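Local coordinates for protein putative hydrolase (Bacteroides ovatus, PDB 4HBS) that is a putative hydrolase of unknown substrate, folded as a five-bladed beta-propeller and probably related to the beta-fructosidase-like enzymes, at residues A[68-73]-A[102-107]; A[44-49]-A[396-401]; A[94-99]-A[131-136]. One frame throughout, in Å; residues are numbered along the deposited sequence.

Contact 1. Residues A[68-73]-A[102-107]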
loop_
_atom_site.group_PDB
_atom_site.type_symbol
_atom_site.label_atom_id
_atom_site.label_comp_id
_atom_site.label_asym_id
_atom_site.label_seq_id
_atom_site.Cartn_x
_atom_site.Cartn_y
_atom_site.Cartn_z
ATOM N N ASP A 68 1.128 -18.844 8.030
ATOM C CA ASP A 68 1.841 -20.010 7.478
ATOM C C ASP A 68 3.248 -19.652 6.934
ATOM O O ASP A 68 3.885 -20.503 6.315
ATOM C CB ASP A 68 0.997 -20.691 6.372
ATOM C CG ASP A 68 0.399 -19.751 5.336
ATOM O OD1 ASP A 68 1.137 -18.871 4.833
ATOM O OD2 ASP A 68 -0.821 -19.852 5.080
ATOM N N GLY A 69 3.716 -18.420 7.168
ATOM C CA GLY A 69 5.029 -17.978 6.721
ATOM C C GLY A 69 5.035 -17.250 5.395
ATOM O O GLY A 69 6.062 -16.674 5.027
ATOM N N ASN A 70 3.900 -17.265 4.652
ATOM C CA ASN A 70 3.799 -16.570 3.367
ATOM C C ASN A 70 3.410 -15.125 3.604
ATOM O O ASN A 70 3.056 -14.760 4.727
ATOM C CB ASN A 70 2.759 -17.236 2.465
ATOM C CG ASN A 70 2.972 -18.709 2.224
ATOM O OD1 ASN A 70 4.098 -19.183 2.129
ATOM N ND2 ASN A 70 1.888 -19.476 2.143
ATOM N N ILE A 71 3.481 -14.296 2.540
ATOM C CA ILE A 71 3.120 -12.873 2.571
ATOM C C ILE A 71 2.118 -12.623 1.463
ATOM O O ILE A 71 2.335 -13.056 0.328
ATOM C CB ILE A 71 4.362 -11.946 2.431
ATOM C CG1 ILE A 71 5.325 -12.160 3.605
ATOM C CG2 ILE A 71 3.933 -10.458 2.319
ATOM C CD1 ILE A 71 6.608 -11.555 3.438
ATOM N N PHE A 72 1.034 -11.912 1.784
ATOM C CA PHE A 72 -0.017 -11.584 0.827
ATOM C C PHE A 72 0.246 -10.182 0.263
ATOM O O PHE A 72 0.385 -9.245 1.030
ATOM C CB PHE A 72 -1.391 -11.666 1.515
ATOM C CG PHE A 72 -2.504 -11.002 0.751
ATOM C CD1 PHE A 72 -3.207 -11.692 -0.224
ATOM C CD2 PHE A 72 -2.800 -9.662 0.952
ATOM C CE1 PHE A 72 -4.187 -11.051 -0.981
ATOM C CE2 PHE A 72 -3.776 -9.025 0.195
ATOM C CZ PHE A 72 -4.456 -9.715 -0.774
ATOM N N TRP A 73 0.291 -10.044 -1.066
ATOM C CA TRP A 73 0.499 -8.760 -1.748
ATOM C C TRP A 73 -0.744 -8.397 -2.512
ATOM O O TRP A 73 -1.237 -9.252 -3.249
ATOM C CB TRP A 73 1.670 -8.856 -2.740
ATOM C CG TRP A 73 2.993 -9.087 -2.106
ATOM C CD1 TRP A 73 3.431 -10.237 -1.511
ATOM C CD2 TRP A 73 4.094 -8.178 -2.086
ATOM N NE1 TRP A 73 4.731 -10.087 -1.096
ATOM C CE2 TRP A 73 5.173 -8.841 -1.456
ATOM C CE3 TRP A 73 4.265 -6.844 -2.497
ATOM C CZ2 TRP A 73 6.398 -8.209 -1.219
ATOM C CZ3 TRP A 73 5.485 -6.226 -2.276
ATOM C CH2 TRP A 73 6.535 -6.905 -1.647
ATOM N N GLN A 102 3.505 -14.426 -1.716
ATOM C CA GLN A 102 4.949 -14.632 -1.714
ATOM C C GLN A 102 5.258 -15.711 -0.721
ATOM O O GLN A 102 4.896 -15.555 0.442
ATOM C CB GLN A 102 5.681 -13.354 -1.329
ATOM C CG GLN A 102 7.201 -13.498 -1.208
ATOM C CD GLN A 102 7.860 -12.284 -0.633
ATOM O OE1 GLN A 102 7.214 -11.324 -0.232
ATOM N NE2 GLN A 102 9.165 -12.323 -0.527
ATOM N N THR A 103 5.951 -16.786 -1.144
ATOM C CA THR A 103 6.351 -17.878 -0.255
ATOM C C THR A 103 7.805 -17.677 0.167
ATOM O O THR A 103 8.538 -16.976 -0.527
ATOM C CB THR A 103 6.185 -19.222 -0.973
ATOM O OG1 THR A 103 6.942 -19.190 -2.191
ATOM C CG2 THR A 103 4.738 -19.547 -1.260
ATOM N N PRO A 104 8.290 -18.325 1.253
ATOM C CA PRO A 104 9.715 -18.168 1.619
ATOM C C PRO A 104 10.672 -18.584 0.489
ATOM O O PRO A 104 10.435 -19.619 -0.142
ATOM C CB PRO A 104 9.861 -19.089 2.836
ATOM C CG PRO A 104 8.494 -19.178 3.402
ATOM C CD PRO A 104 7.583 -19.185 2.224
ATOM N N GLY A 105 11.705 -17.763 0.223
ATOM C CA GLY A 105 12.703 -18.049 -0.812
ATOM C C GLY A 105 13.319 -16.825 -1.463
ATOM O O GLY A 105 14.523 -16.804 -1.726
ATOM N N GLU A 106 12.482 -15.810 -1.761
ATOM C CA GLU A 106 12.862 -14.532 -2.385
ATOM C C GLU A 106 13.461 -14.676 -3.824
ATOM O O GLU A 106 14.292 -13.857 -4.250
ATOM C CB GLU A 106 13.786 -13.720 -1.472
ATOM C CG GLU A 106 13.071 -13.210 -0.244
ATOM C CD GLU A 106 13.934 -12.328 0.628
ATOM O OE1 GLU A 106 15.172 -12.532 0.654
ATOM O OE2 GLU A 106 13.365 -11.445 1.309
ATOM N N LYS A 107 12.958 -15.663 -4.585
ATOM C CA LYS A 107 13.264 -15.867 -6.004
ATOM C C LYS A 107 11.925 -15.586 -6.760
ATOM O O LYS A 107 10.887 -15.532 -6.105
ATOM C CB LYS A 107 13.818 -17.294 -6.251
ATOM C CG LYS A 107 15.038 -17.703 -5.390
ATOM C CD LYS A 107 16.304 -16.830 -5.605
ATOM C CE LYS A 107 16.880 -16.246 -4.314
ATOM N NZ LYS A 107 17.885 -15.166 -4.565
#
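I71 and Q102 form an antiparallel hydrogen-bonded pair between neighbouring strands of a four-stranded antiparallel sheet, as in a beta-propeller blade. This pair is the tight part of the contact. I71 N donates to Q102 O at 2.8 Å, and Q102 N donates back to I71 O at 2.7 Å. Both side chains lie on the same face of the sheet, side by side. Q102 CG stands anti to the backbone N (chi1 176°), and the chain runs on extended to its amide. There I71 CD1 flanks Q102 OE1 at 3.7 Å. The other amide atom, Q102 NE2, is hydrogen-bonded to Y45 OH.

The solvent side, D68, G69 and P104, is looser. D68 OD1 accepts from N70 N and closes an Asx turn. G69 O lies 3.9 Å from P104 CG. N70 is buried between this edge and the I71-Q102 pair, and its ND2 bonds to Y207 OH. It lies alongside T103, with N70 OD1 3.5 Å from T103 CG2.

At the buried end the indole of W73 meets the Q102 amide: W73 NE1 donates to Q102 OE1 at 2.9 Å, with the oxygen in the ring plane and the N-H bent to 141°.

Contact 2. Residues A[44-49]-A[396-401]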
loop_
_atom_site.group_PDB
_atom_site.type_symbol
_atom_site.label_atom_id
_atom_site.label_comp_id
_atom_site.label_asym_id
_atom_site.label_seq_id
_atom_site.Cartn_x
_atom_site.Cartn_y
_atom_site.Cartn_z
ATOM N N LYS A 44 17.400 -6.151 -4.370
ATOM C CA LYS A 44 16.848 -7.518 -4.451
ATOM C C LYS A 44 15.363 -7.452 -4.764
ATOM O O LYS A 44 14.886 -8.186 -5.631
ATOM C CB LYS A 44 17.063 -8.262 -3.115
ATOM C CG LYS A 44 16.830 -9.759 -3.139
ATOM C CD LYS A 44 17.019 -10.350 -1.734
ATOM C CE LYS A 44 17.985 -11.504 -1.692
ATOM N NZ LYS A 44 17.365 -12.794 -2.115
ATOM N N TYR A 45 14.622 -6.567 -4.044
ATOM C CA TYR A 45 13.179 -6.411 -4.239
ATOM C C TYR A 45 12.911 -5.641 -5.503
ATOM O O TYR A 45 12.052 -6.051 -6.256
ATOM C CB TYR A 45 12.484 -5.794 -3.021
ATOM C CG TYR A 45 12.083 -6.875 -2.048
ATOM C CD1 TYR A 45 13.042 -7.589 -1.341
ATOM C CD2 TYR A 45 10.767 -7.316 -1.974
ATOM C CE1 TYR A 45 12.695 -8.667 -0.532
ATOM C CE2 TYR A 45 10.410 -8.410 -1.190
ATOM C CZ TYR A 45 11.380 -9.104 -0.488
ATOM O OH TYR A 45 11.008 -10.203 0.261
ATOM N N ASN A 46 13.688 -4.597 -5.812
ATOM C CA ASN A 46 13.523 -3.891 -7.088
ATOM C C ASN A 46 13.648 -4.890 -8.258
ATOM O O ASN A 46 12.898 -4.775 -9.220
ATOM C CB ASN A 46 14.550 -2.760 -7.238
ATOM C CG ASN A 46 14.289 -1.586 -6.332
ATOM O OD1 ASN A 46 13.371 -1.601 -5.514
ATOM N ND2 ASN A 46 15.087 -0.535 -6.445
ATOM N N ALA A 47 14.541 -5.914 -8.134
ATOM C CA ALA A 47 14.726 -6.948 -9.163
ATOM C C ALA A 47 13.555 -7.900 -9.184
ATOM O O ALA A 47 13.110 -8.273 -10.272
ATOM C CB ALA A 47 16.011 -7.720 -8.925
ATOM N N LEU A 48 13.025 -8.281 -8.003
ATOM C CA LEU A 48 11.861 -9.168 -7.941
ATOM C C LEU A 48 10.674 -8.598 -8.719
ATOM O O LEU A 48 10.001 -9.352 -9.416
ATOM C CB LEU A 48 11.426 -9.438 -6.492
ATOM C CG LEU A 48 12.188 -10.505 -5.744
ATOM C CD1 LEU A 48 11.800 -10.491 -4.272
ATOM C CD2 LEU A 48 11.955 -11.903 -6.362
ATOM N N PHE A 49 10.448 -7.274 -8.641
ATOM C CA PHE A 49 9.352 -6.614 -9.337
ATOM C C PHE A 49 9.807 -5.971 -10.680
ATOM O O PHE A 49 9.146 -5.064 -11.180
ATOM C CB PHE A 49 8.683 -5.610 -8.404
ATOM C CG PHE A 49 8.010 -6.322 -7.245
ATOM C CD1 PHE A 49 8.745 -6.733 -6.135
ATOM C CD2 PHE A 49 6.655 -6.614 -7.281
ATOM C CE1 PHE A 49 8.131 -7.403 -5.077
ATOM C CE2 PHE A 49 6.047 -7.296 -6.227
ATOM C CZ PHE A 49 6.789 -7.679 -5.124
ATOM N N ARG A 396 5.929 1.020 -11.439
ATOM C CA ARG A 396 6.212 -0.156 -10.623
ATOM C C ARG A 396 6.799 0.296 -9.304
ATOM O O ARG A 396 7.318 1.430 -9.217
ATOM C CB ARG A 396 7.128 -1.179 -11.336
ATOM C CG ARG A 396 8.212 -0.604 -12.196
ATOM C CD ARG A 396 9.408 -0.173 -11.392
ATOM N NE ARG A 396 10.519 -1.096 -11.597
ATOM C CZ ARG A 396 10.965 -2.008 -10.732
ATOM N NH1 ARG A 396 10.418 -2.125 -9.528
ATOM N NH2 ARG A 396 11.980 -2.790 -11.055
ATOM N N PRO A 397 6.707 -0.548 -8.243
ATOM C CA PRO A 397 7.241 -0.123 -6.957
ATOM C C PRO A 397 8.748 -0.159 -6.900
ATOM O O PRO A 397 9.386 -0.933 -7.596
ATOM C CB PRO A 397 6.626 -1.114 -5.968
ATOM C CG PRO A 397 6.342 -2.314 -6.755
ATOM C CD PRO A 397 6.122 -1.903 -8.163
ATOM N N TYR A 398 9.303 0.708 -6.087
ATOM C CA TYR A 398 10.730 0.768 -5.808
ATOM C C TYR A 398 10.829 0.626 -4.303
ATOM O O TYR A 398 10.016 1.224 -3.600
ATOM C CB TYR A 398 11.335 2.062 -6.349
ATOM C CG TYR A 398 11.526 2.008 -7.845
ATOM C CD1 TYR A 398 12.517 1.208 -8.414
ATOM C CD2 TYR A 398 10.696 2.724 -8.704
ATOM C CE1 TYR A 398 12.716 1.167 -9.793
ATOM C CE2 TYR A 398 10.879 2.681 -10.091
ATOM C CZ TYR A 398 11.908 1.920 -10.626
ATOM O OH TYR A 398 12.103 1.850 -11.980
ATOM N N PHE A 399 11.729 -0.240 -3.814
ATOM C CA PHE A 399 11.835 -0.558 -2.399
ATOM C C PHE A 399 13.045 0.098 -1.708
ATOM O O PHE A 399 14.107 0.282 -2.314
ATOM C CB PHE A 399 11.892 -2.075 -2.239
ATOM C CG PHE A 399 10.633 -2.738 -2.739
ATOM C CD1 PHE A 399 10.459 -3.006 -4.095
ATOM C CD2 PHE A 399 9.585 -3.016 -1.874
ATOM C CE1 PHE A 399 9.302 -3.618 -4.558
ATOM C CE2 PHE A 399 8.412 -3.606 -2.347
ATOM C CZ PHE A 399 8.286 -3.911 -3.685
ATOM N N TYR A 400 12.854 0.456 -0.422
ATOM C CA TYR A 400 13.879 1.066 0.433
ATOM C C TYR A 400 13.868 0.426 1.809
ATOM O O TYR A 400 12.831 -0.038 2.246
ATOM C CB TYR A 400 13.641 2.590 0.597
ATOM C CG TYR A 400 13.559 3.324 -0.716
ATOM C CD1 TYR A 400 12.381 3.340 -1.455
ATOM C CD2 TYR A 400 14.671 3.969 -1.246
ATOM C CE1 TYR A 400 12.311 3.974 -2.688
ATOM C CE2 TYR A 400 14.620 4.585 -2.495
ATOM C CZ TYR A 400 13.436 4.592 -3.209
ATOM O OH TYR A 400 13.398 5.175 -4.450
ATOM N N ARG A 401 15.002 0.429 2.500
ATOM C CA ARG A 401 15.113 -0.043 3.886
ATOM C C ARG A 401 15.768 1.071 4.693
ATOM O O ARG A 401 16.748 1.662 4.221
ATOM C CB ARG A 401 15.916 -1.338 3.991
ATOM C CG ARG A 401 15.370 -2.457 3.124
ATOM C CD ARG A 401 15.331 -3.801 3.818
ATOM N NE ARG A 401 14.675 -4.796 2.962
ATOM C CZ ARG A 401 14.121 -5.937 3.374
ATOM N NH1 ARG A 401 14.139 -6.272 4.663
ATOM N NH2 ARG A 401 13.547 -6.755 2.499
HETATM O O HOH W 1 15.049 1.632 -4.486
#
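In 44-49, Y45 is the first residue to touch 396-401. Helix residues 44-48 and strand residues 399-401 run nearly antiparallel, their axes 8.3 Å apart at closest. Y45 CB sits over the face of the F399 ring in a CH-pi contact, 3.9 Å from its centroid. The Y45 ring also turns its edge to the face of F399, with planes at 61°. Y45 CE1 lies at the edge of the R401 guanidinium, which is salt-bridged to D42.

N46 follows and grips the backbone of F399. N46 OD1 accepts from F399 N at 2.7 Å, in the amide plane and nearly straight (175°). N46 ND2 donates to a water at 2.9 Å, and that water donates to F399 O. N46 ND2 also lies at the edge of the Y398 ring. R396 NH2 points at N46 O, but its position is less sure.

F49 is the first residue past the helix. Its ring meets F399 obliquely, with F49 CD1 3.5 Å from F399 CE1. P397 CG packs more loosely on F49 CD2, at 4.3 Å. An alanine in place of F399 would lose the ring and would probably open a gap between Y45 and F49.

Y45, F49 and F399 form an aromatic cluster between helix 43-48 and strand 399-403. That strand's sheet joins strands from both ends of the chain, consistent with the "velcro" closure of a beta-propeller.

Contact 3. Residues A[94-99]-A[131-136]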
loop_
_atom_site.group_PDB
_atom_site.type_symbol
_atom_site.label_atom_id
_atom_site.label_comp_id
_atom_site.label_asym_id
_atom_site.label_seq_id
_atom_site.Cartn_x
_atom_site.Cartn_y
_atom_site.Cartn_z
ATOM N N PHE A 94 -4.856 -4.108 -18.108
ATOM C CA PHE A 94 -4.700 -3.181 -16.994
ATOM C C PHE A 94 -5.793 -3.417 -15.931
ATOM O O PHE A 94 -6.544 -2.480 -15.599
ATOM C CB PHE A 94 -4.681 -1.728 -17.527
ATOM C CG PHE A 94 -3.994 -0.697 -16.645
ATOM C CD1 PHE A 94 -2.746 -0.954 -16.086
ATOM C CD2 PHE A 94 -4.559 0.558 -16.441
ATOM C CE1 PHE A 94 -2.115 -0.007 -15.296
ATOM C CE2 PHE A 94 -3.901 1.520 -15.671
ATOM C CZ PHE A 94 -2.675 1.243 -15.129
ATOM N N PRO A 95 -5.847 -4.652 -15.326
ATOM C CA PRO A 95 -6.847 -4.936 -14.278
ATOM C C PRO A 95 -6.878 -3.912 -13.147
ATOM O O PRO A 95 -5.829 -3.429 -12.741
ATOM C CB PRO A 95 -6.404 -6.311 -13.739
ATOM C CG PRO A 95 -5.043 -6.508 -14.231
ATOM C CD PRO A 95 -5.028 -5.851 -15.561
ATOM N N ARG A 96 -8.075 -3.615 -12.610
ATOM C CA ARG A 96 -8.209 -2.627 -11.532
ATOM C C ARG A 96 -7.638 -3.100 -10.214
ATOM O O ARG A 96 -7.281 -2.264 -9.393
ATOM C CB ARG A 96 -9.665 -2.150 -11.374
ATOM C CG ARG A 96 -10.237 -1.521 -12.652
ATOM C CD ARG A 96 -9.233 -0.648 -13.439
ATOM N NE ARG A 96 -9.847 0.546 -14.047
ATOM C CZ ARG A 96 -9.634 1.809 -13.669
ATOM N NH1 ARG A 96 -8.828 2.081 -12.653
ATOM N NH2 ARG A 96 -10.246 2.809 -14.294
ATOM N N ASN A 97 -7.464 -4.392 -10.038
ATOM C CA ASN A 97 -6.823 -4.931 -8.852
ATOM C C ASN A 97 -6.451 -6.382 -9.088
ATOM O O ASN A 97 -7.006 -7.047 -9.971
ATOM C CB ASN A 97 -7.693 -4.788 -7.590
ATOM C CG ASN A 97 -9.066 -5.372 -7.728
ATOM O OD1 ASN A 97 -9.219 -6.567 -7.940
ATOM N ND2 ASN A 97 -10.110 -4.547 -7.649
ATOM N N SER A 98 -5.514 -6.862 -8.296
ATOM C CA SER A 98 -5.033 -8.230 -8.378
ATOM C C SER A 98 -4.301 -8.558 -7.115
ATOM O O SER A 98 -4.000 -7.653 -6.327
ATOM C CB SER A 98 -4.126 -8.419 -9.592
ATOM O OG SER A 98 -3.073 -7.474 -9.632
ATOM N N ILE A 99 -4.055 -9.845 -6.881
ATOM C CA ILE A 99 -3.362 -10.277 -5.682
ATOM C C ILE A 99 -2.283 -11.303 -6.040
ATOM O O ILE A 99 -2.222 -11.821 -7.164
ATOM C CB ILE A 99 -4.361 -10.809 -4.606
ATOM C CG1 ILE A 99 -5.033 -12.140 -5.043
ATOM C CG2 ILE A 99 -5.406 -9.722 -4.247
ATOM C CD1 ILE A 99 -6.032 -12.748 -4.062
ATOM N N VAL A 131 -4.482 -10.374 -17.719
ATOM C CA VAL A 131 -5.296 -10.759 -16.573
ATOM C C VAL A 131 -6.543 -9.888 -16.459
ATOM O O VAL A 131 -6.580 -8.787 -17.008
ATOM C CB VAL A 131 -4.378 -10.634 -15.328
ATOM C CG1 VAL A 131 -5.147 -10.691 -14.013
ATOM C CG2 VAL A 131 -3.283 -11.697 -15.368
ATOM N N ARG A 132 -7.577 -10.420 -15.772
ATOM C CA ARG A 132 -8.830 -9.723 -15.476
ATOM C C ARG A 132 -8.817 -9.213 -14.026
ATOM O O ARG A 132 -8.142 -9.800 -13.179
ATOM C CB ARG A 132 -10.013 -10.666 -15.653
ATOM C CG ARG A 132 -10.017 -11.416 -16.955
ATOM C CD ARG A 132 -11.290 -12.200 -17.095
ATOM N NE ARG A 132 -11.383 -12.868 -18.393
ATOM C CZ ARG A 132 -10.808 -14.026 -18.711
ATOM N NH1 ARG A 132 -10.063 -14.674 -17.824
ATOM N NH2 ARG A 132 -10.974 -14.544 -19.922
ATOM N N THR A 133 -9.592 -8.154 -13.735
ATOM C CA THR A 133 -9.720 -7.587 -12.381
ATOM C C THR A 133 -10.055 -8.723 -11.354
ATOM O O THR A 133 -10.925 -9.559 -11.631
ATOM C CB THR A 133 -10.824 -6.510 -12.383
ATOM O OG1 THR A 133 -10.547 -5.522 -13.377
ATOM C CG2 THR A 133 -11.010 -5.860 -11.032
ATOM N N HIS A 134 -9.350 -8.764 -10.197
ATOM C CA HIS A 134 -9.575 -9.807 -9.202
ATOM C C HIS A 134 -10.975 -9.685 -8.595
ATOM O O HIS A 134 -11.710 -10.675 -8.607
ATOM C CB HIS A 134 -8.488 -9.802 -8.100
ATOM C CG HIS A 134 -8.903 -10.465 -6.823
ATOM N ND1 HIS A 134 -8.933 -11.836 -6.702
ATOM C CD2 HIS A 134 -9.294 -9.917 -5.652
ATOM C CE1 HIS A 134 -9.330 -12.085 -5.467
ATOM N NE2 HIS A 134 -9.568 -10.958 -4.800
ATOM N N ILE A 135 -11.343 -8.489 -8.061
ATOM C CA ILE A 135 -12.655 -8.276 -7.452
ATOM C C ILE A 135 -13.304 -7.088 -8.155
ATOM O O ILE A 135 -12.731 -5.999 -8.251
ATOM C CB ILE A 135 -12.588 -8.136 -5.910
ATOM C CG1 ILE A 135 -14.001 -8.149 -5.292
ATOM C CG2 ILE A 135 -11.816 -6.915 -5.468
ATOM C CD1 ILE A 135 -14.035 -8.428 -3.820
ATOM N N ARG A 136 -14.495 -7.330 -8.678
ATOM C CA ARG A 136 -15.256 -6.392 -9.483
ATOM C C ARG A 136 -16.299 -5.696 -8.629
ATOM O O ARG A 136 -16.884 -6.332 -7.755
ATOM C CB ARG A 136 -15.937 -7.178 -10.638
ATOM C CG ARG A 136 -15.566 -6.693 -11.993
ATOM C CD ARG A 136 -15.850 -7.687 -13.097
ATOM N NE ARG A 136 -17.282 -7.839 -13.393
ATOM C CZ ARG A 136 -18.035 -6.979 -14.081
ATOM N NH1 ARG A 136 -17.511 -5.858 -14.556
ATOM N NH2 ARG A 136 -19.317 -7.240 -14.303
#
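P95 and T133 bring the two backbones close, with P95 CA 4.3 Å from T133 CA. Residues 94-99 lead into strand 98-102 of a four-stranded propeller-type sheet. The touching parts run 72° apart, so they cross and do not pair along their length. One backbone bond ties them: H134 N donates to N97 O at 2.9 Å. The donor stands well above the carbonyl plane, 43° out of it.

N97 is the main polar side chain here. Its CG lies between the backbone N and the carbonyl carbon (chi1 54°). The amide beyond it meets the backbone of I135 at two points. N97 OD1 accepts from I135 N at 2.9 Å, in the plane and on a lone pair. N97 ND2 donates to I135 O at 3.1 Å, again in the plane and on a lone pair. N97 ND2 also bonds to Y158 O on edge strand 156-165 of the next sheet, consistent with a link between adjacent blades.

T133 turns its two branches to different partners. T133 OG1 accepts from R96 N at 3.2 Å, while T133 CG2 packs against the N97 amide. The R96 side chain leads away to a salt bridge with D77.

Apolar contacts lie at both ends. P95 CG meets V131 CG1 at 4.2 Å, and the two side chains cross at about a right angle. I99 CD1 sits over a face of the H134 ring in a CH-pi contact, 4.0 Å from the ring centroid. H134 NE2 is hydrogen-bonded to Y196 OH.

Three of the four hydrogen bonds across this buried contact pair a side chain with a backbone atom of the other segment: R96 N, I135 N and I135 O. With three bonds on its amide, N97 is likely to be fixed in rotation.

Overall arrangement
Contacts 1 and 2 touch, although their centres are 15 Å apart. Y45 OH of contact 2 probably bonds E106 OE2 of contact 1 at 2.9 Å, and W73 CZ3 packs on F49 CZ at 3.5 Å. A bound glycerol lies about 3 Å from the side chain of Q102 and about 4 Å from that of Y45. It probably comes from the crystallisation liquor, though it may mark a pocket. Contact 3 joins contact 1 through the shared sheet, where F72 CZ meets I99 CG2 at 3.6 Å. Contacts 2 and 3 stay about 9 Å apart at their nearest atoms. Along the chain, contact 2 encloses the other two.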